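Local coordinates for GH127 beta-L-arabinofuranoside (Geobacillus stearothermophilus, PDB 4QK0), which probably hydrolyses beta-L-arabinofuranosidic linkages, as a beta-L-arabinofuranosidase of glycoside hydrolase family 127, at residues 271-276 and 341-346; 193-198 and 216-221. One frame throughout, in Å; residues are numbered along the deposited sequence.

Interaction 1: residues 271-276 and 341-346; sequences YMYTAM and VFWTRR
Helices 266-283 and 334-350 run nearly parallel here, their segment axes 8.4 Å apart at an angle of 14°, and Phe342 opens the interface. Its ring points the same way as that of Tyr271 beside it; CE1 of Tyr271 meets the rim of the Phe342 ring near its plane, 4.1 Å from CD2. Trp343 follows with the largest share on its helix. With CG anti to the backbone N (chi1 -174°), its indole reaches over to Tyr273, whose CB sits on one face, 3.4 Å from CE2, in a CH-pi contact. The Tyr273 ring lies oblique to the six-membered ring of the indole, planes at 45°, with CD2 3.6 Å from Trp343 CH2. At its backbone, Trp343 is met by Thr274: OG1 lies 3.2 Å from the Trp343 CA in a close packing contact, while the hydroxyl is hydrogen-bonded to Leu270 O in its own helix. An alanine in place of Trp343 would remove the indole face under Tyr273 CB, and would probably loosen the packing of the two helices at this point. One turn on, the first torsion of Arg346 sets CG beside the backbone N and 3.8 Å from CG2 of Thr274; the bend at chi2 then turns the rest of the chain, and the guanidinium forms salt bridges with Glu349 and Glu203. The near-parallel pairing is consistent with neighbouring helices in one layer of an (alpha/alpha)6 barrel. Helix 194-205 packs on Thr274 and Arg346, helix 413-422 on Tyr271 and Phe342, and helix 354-365 on Val341 and Thr344.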
# COMPACT_ATOMS: atom_id res chain seq x y z
N TYR A 271 -17.10 9.02 -16.73
CA TYR A 271 -18.44 9.40 -17.11
C TYR A 271 -18.50 10.89 -17.52
O TYR A 271 -19.18 11.26 -18.46
CB TYR A 271 -19.44 9.16 -15.99
CG TYR A 271 -19.91 7.75 -15.78
CD1 TYR A 271 -19.39 6.69 -16.50
CD2 TYR A 271 -20.92 7.48 -14.84
CE1 TYR A 271 -19.84 5.36 -16.29
CE2 TYR A 271 -21.33 6.16 -14.61
CZ TYR A 271 -20.79 5.11 -15.33
OH TYR A 271 -21.22 3.80 -15.12
N MSE A 272 -17.76 11.71 -16.81
CA MSE A 272 -17.69 13.12 -17.13
C MSE A 272 -17.02 13.30 -18.46
O MSE A 272 -17.53 14.03 -19.32
CB MSE A 272 -16.95 13.94 -16.10
CG MSE A 272 -17.06 15.46 -16.35
SE MSE A 272 -16.08 16.46 -14.98
CE MSE A 272 -14.33 15.85 -15.60
N TYR A 273 -15.92 12.61 -18.69
CA TYR A 273 -15.23 12.76 -19.95
C TYR A 273 -16.08 12.29 -21.08
O TYR A 273 -15.98 12.79 -22.21
CB TYR A 273 -13.90 12.02 -19.98
CG TYR A 273 -12.94 12.34 -18.81
CD1 TYR A 273 -12.97 13.54 -18.14
CD2 TYR A 273 -12.00 11.40 -18.41
CE1 TYR A 273 -12.09 13.81 -17.10
CE2 TYR A 273 -11.11 11.66 -17.38
CZ TYR A 273 -11.17 12.86 -16.72
OH TYR A 273 -10.28 13.07 -15.70
N THR A 274 -16.85 11.26 -20.83
CA THR A 274 -17.66 10.69 -21.88
C THR A 274 -18.71 11.78 -22.34
O THR A 274 -18.90 12.00 -23.51
CB THR A 274 -18.36 9.45 -21.38
OG1 THR A 274 -17.42 8.40 -21.14
CG2 THR A 274 -19.43 8.95 -22.37
N ALA A 275 -19.31 12.48 -21.39
CA ALA A 275 -20.20 13.57 -21.66
C ALA A 275 -19.48 14.74 -22.40
O ALA A 275 -19.97 15.26 -23.39
CB ALA A 275 -20.87 14.07 -20.42
N MSE A 276 -18.30 15.09 -21.93
CA MSE A 276 -17.55 16.16 -22.55
C MSE A 276 -17.27 15.87 -24.00
O MSE A 276 -17.39 16.76 -24.82
CB MSE A 276 -16.23 16.40 -21.83
CG MSE A 276 -16.49 16.96 -20.44
SE MSE A 276 -14.78 16.91 -19.45
CE MSE A 276 -13.50 17.85 -20.58
N VAL A 341 -14.59 2.18 -21.84
CA VAL A 341 -15.15 1.76 -23.11
C VAL A 341 -16.18 2.80 -23.63
O VAL A 341 -16.14 3.16 -24.81
CB VAL A 341 -15.81 0.39 -23.00
CG1 VAL A 341 -16.55 0.05 -24.31
CG2 VAL A 341 -14.76 -0.68 -22.70
N PHE A 342 -17.07 3.25 -22.76
CA PHE A 342 -18.06 4.26 -23.15
C PHE A 342 -17.35 5.52 -23.68
O PHE A 342 -17.77 6.09 -24.68
CB PHE A 342 -18.98 4.70 -22.01
CG PHE A 342 -19.80 3.60 -21.38
CD1 PHE A 342 -20.21 2.48 -22.10
CD2 PHE A 342 -20.17 3.69 -20.05
CE1 PHE A 342 -20.99 1.48 -21.50
CE2 PHE A 342 -20.96 2.69 -19.43
CZ PHE A 342 -21.37 1.59 -20.17
N TRP A 343 -16.31 5.95 -22.98
CA TRP A 343 -15.58 7.13 -23.36
C TRP A 343 -14.99 6.97 -24.75
O TRP A 343 -15.15 7.86 -25.59
CB TRP A 343 -14.47 7.39 -22.39
CG TRP A 343 -13.75 8.65 -22.60
CD1 TRP A 343 -14.20 9.75 -23.27
CD2 TRP A 343 -12.47 9.00 -22.06
NE1 TRP A 343 -13.27 10.75 -23.19
CE2 TRP A 343 -12.21 10.33 -22.44
CE3 TRP A 343 -11.55 8.34 -21.26
CZ2 TRP A 343 -11.02 11.01 -22.09
CZ3 TRP A 343 -10.36 9.01 -20.90
CH2 TRP A 343 -10.11 10.33 -21.30
N THR A 344 -14.39 5.82 -25.02
CA THR A 344 -13.73 5.62 -26.30
C THR A 344 -14.73 5.76 -27.45
O THR A 344 -14.40 6.25 -28.52
CB THR A 344 -13.05 4.24 -26.42
OG1 THR A 344 -14.02 3.20 -26.21
CG2 THR A 344 -11.95 4.09 -25.37
N ARG A 345 -15.92 5.28 -27.25
CA ARG A 345 -16.91 5.36 -28.28
C ARG A 345 -17.23 6.82 -28.64
O ARG A 345 -17.39 7.11 -29.79
CB ARG A 345 -18.17 4.62 -27.87
CG ARG A 345 -19.07 4.28 -29.05
CD ARG A 345 -20.36 3.72 -28.50
NE ARG A 345 -21.43 3.66 -29.47
CZ ARG A 345 -22.67 3.29 -29.17
NH1 ARG A 345 -22.99 2.93 -27.92
NH2 ARG A 345 -23.59 3.27 -30.11
N ARG A 346 -17.35 7.71 -27.67
CA ARG A 346 -17.56 9.11 -27.94
C ARG A 346 -16.33 9.76 -28.54
O ARG A 346 -16.44 10.71 -29.33
CB ARG A 346 -17.96 9.88 -26.69
CG ARG A 346 -19.31 9.48 -26.15
CD ARG A 346 -20.42 9.75 -27.14
NE ARG A 346 -21.75 9.75 -26.54
CZ ARG A 346 -22.88 10.01 -27.19
NH1 ARG A 346 -22.85 10.29 -28.48
NH2 ARG A 346 -24.07 9.95 -26.56

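Interaction 2: residues 193-198 and 216-221; sequences EIELAL and YFIDQR
A helical hairpin brings segments 193-198 and 216-221 together: helix 194-205 turns back through a short link into helix 208-220, and the segment axes pass 10.1 Å apart at 148°. Phe217 points into the interface. CG2 of Ile194 lies over one face of its ring, 4.2 Å from the centroid, while CD1 of Leu198 comes to the ring edge, 4.1 Å from CE2. Tyr216 CD2 closes on the opposite face. Such antiparallel hairpins build the (alpha/alpha)6 barrel expected of a GH127 catalytic domain, and here the buried interface also takes in a carboxylate. Glu195 lays its aliphatic CG against the Phe217 CB at 3.6 Å and against Ile218 CD1, then bends at chi2 (91°) to turn its two oxygens to different tasks. OE1 accepts the backbone N of Glu193 at 2.9 Å, met nearly along the C-O axis, and so ties the side chain to the N-cap residue of its own helix. OE2 receives a hydrogen bond from a water, 2.6 Å from its oxygen, which also donates to Phe217 O and accepts from Arg221 NH1 at 2.8 Å. At 4.0 Å, with OE2 well out of the guanidinium plane, Glu195 OE2 and Arg221 NH1 are near but make no salt bridge; their opposite charges would probably still stabilise each other, while Arg221 NH2 bonds to the carbonyls of His250 and Asp189.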
# COMPACT_ATOMS: atom_id res chain seq x y z
N GLU A 193 -23.03 11.47 -14.56
CA GLU A 193 -23.82 10.46 -15.26
C GLU A 193 -24.98 11.15 -16.01
O GLU A 193 -25.29 10.76 -17.12
CB GLU A 193 -24.38 9.36 -14.32
CG GLU A 193 -25.61 8.61 -14.81
CD GLU A 193 -25.35 7.70 -15.99
OE1 GLU A 193 -24.18 7.43 -16.33
OE2 GLU A 193 -26.33 7.22 -16.59
N ILE A 194 -25.64 12.09 -15.38
CA ILE A 194 -26.80 12.76 -15.99
C ILE A 194 -26.39 13.43 -17.31
O ILE A 194 -27.16 13.42 -18.29
CB ILE A 194 -27.46 13.78 -15.03
CG1 ILE A 194 -28.80 14.29 -15.57
CG2 ILE A 194 -26.57 14.97 -14.78
CD1 ILE A 194 -29.84 13.23 -15.73
N GLU A 195 -25.14 13.88 -17.37
CA GLU A 195 -24.67 14.60 -18.55
C GLU A 195 -24.61 13.68 -19.78
O GLU A 195 -25.19 14.02 -20.84
CB GLU A 195 -23.35 15.27 -18.28
CG GLU A 195 -23.37 16.14 -17.05
CD GLU A 195 -22.96 15.42 -15.75
OE1 GLU A 195 -22.90 14.16 -15.75
OE2 GLU A 195 -22.67 16.13 -14.75
N LEU A 196 -24.02 12.50 -19.65
CA LEU A 196 -24.02 11.58 -20.80
C LEU A 196 -25.42 11.01 -21.12
O LEU A 196 -25.75 10.71 -22.26
CB LEU A 196 -22.97 10.47 -20.62
CG LEU A 196 -23.19 9.40 -19.53
CD1 LEU A 196 -24.05 8.27 -20.05
CD2 LEU A 196 -21.88 8.80 -19.04
N ALA A 197 -26.24 10.84 -20.08
CA ALA A 197 -27.55 10.31 -20.28
C ALA A 197 -28.43 11.28 -21.08
O ALA A 197 -29.12 10.90 -21.99
CB ALA A 197 -28.20 10.03 -18.92
N LEU A 198 -28.39 12.53 -20.70
CA LEU A 198 -29.08 13.59 -21.44
C LEU A 198 -28.70 13.66 -22.91
O LEU A 198 -29.56 13.89 -23.73
CB LEU A 198 -28.86 14.96 -20.78
CG LEU A 198 -29.63 15.14 -19.49
CD1 LEU A 198 -29.23 16.41 -18.76
CD2 LEU A 198 -31.14 15.15 -19.74
N TYR A 216 -25.10 22.65 -19.78
CA TYR A 216 -25.13 23.45 -18.58
C TYR A 216 -24.40 22.72 -17.42
O TYR A 216 -23.61 23.31 -16.69
CB TYR A 216 -26.58 23.83 -18.11
CG TYR A 216 -26.56 24.08 -16.63
CD1 TYR A 216 -26.05 25.24 -16.12
CD2 TYR A 216 -26.92 23.07 -15.74
CE1 TYR A 216 -25.97 25.43 -14.74
CE2 TYR A 216 -26.85 23.25 -14.38
CZ TYR A 216 -26.36 24.39 -13.88
OH TYR A 216 -26.27 24.52 -12.51
N PHE A 217 -24.71 21.45 -17.21
CA PHE A 217 -24.12 20.71 -16.06
C PHE A 217 -22.58 20.63 -16.15
O PHE A 217 -21.88 20.83 -15.19
CB PHE A 217 -24.71 19.30 -16.00
CG PHE A 217 -26.08 19.22 -15.33
CD1 PHE A 217 -26.29 19.71 -14.08
CD2 PHE A 217 -27.13 18.63 -15.98
CE1 PHE A 217 -27.52 19.59 -13.45
CE2 PHE A 217 -28.35 18.48 -15.36
CZ PHE A 217 -28.57 18.98 -14.09
N ILE A 218 -22.10 20.37 -17.34
CA ILE A 218 -20.68 20.35 -17.63
C ILE A 218 -20.02 21.73 -17.47
O ILE A 218 -18.96 21.83 -16.85
CB ILE A 218 -20.43 19.76 -19.03
CG1 ILE A 218 -20.79 18.27 -19.07
CG2 ILE A 218 -19.00 19.97 -19.49
CD1 ILE A 218 -19.99 17.39 -18.13
N ASP A 219 -20.63 22.79 -18.01
CA ASP A 219 -20.02 24.12 -17.91
C ASP A 219 -20.06 24.68 -16.53
O ASP A 219 -19.22 25.48 -16.18
CB ASP A 219 -20.63 25.16 -18.90
CG ASP A 219 -20.38 24.79 -20.33
OD1 ASP A 219 -19.36 24.09 -20.63
OD2 ASP A 219 -21.21 25.22 -21.18
N GLN A 220 -21.01 24.24 -15.72
CA GLN A 220 -21.14 24.80 -14.38
C GLN A 220 -20.20 24.17 -13.33
O GLN A 220 -19.86 24.79 -12.33
CB GLN A 220 -22.55 24.62 -13.88
CG GLN A 220 -22.85 25.48 -12.67
CD GLN A 220 -22.79 26.98 -12.97
OE1 GLN A 220 -23.00 27.42 -14.08
NE2 GLN A 220 -22.52 27.75 -11.95
N ARG A 221 -19.80 22.93 -13.59
CA ARG A 221 -18.95 22.17 -12.67
C ARG A 221 -17.65 22.87 -12.41
O ARG A 221 -16.93 23.28 -13.33
CB ARG A 221 -18.68 20.77 -13.20
CG ARG A 221 -18.41 19.77 -12.12
CD ARG A 221 -18.07 18.40 -12.69
NE ARG A 221 -18.11 17.41 -11.61
CZ ARG A 221 -19.22 16.87 -11.10
NH1 ARG A 221 -20.41 17.23 -11.58
NH2 ARG A 221 -19.15 15.97 -10.12
O HOH W 1 -21.30 18.24 -14.03

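How the interactions relate
Both contacts are buried in the catalytic domain, but the centre of interaction 1 lies about 10 Å from the centre of the chain, that of interaction 2 about 19 Å. Helix 266-283 joins them: one side of it pairs with helix 334-350, and Ala275 CB packs 3.5 Å from Glu195 CB, while Met272 SE meets Arg221 CD. The helices of interaction 1 are distant in sequence and nearly parallel; those of interaction 2 are consecutive and closer to antiparallel. Neither contact has a direct hydrogen bond across it. In interaction 1, rings and Thr274 pack on the neighbouring helix; interaction 2 adds to its hydrophobic contacts a water bridge between an acid and an arginine near the helix ends.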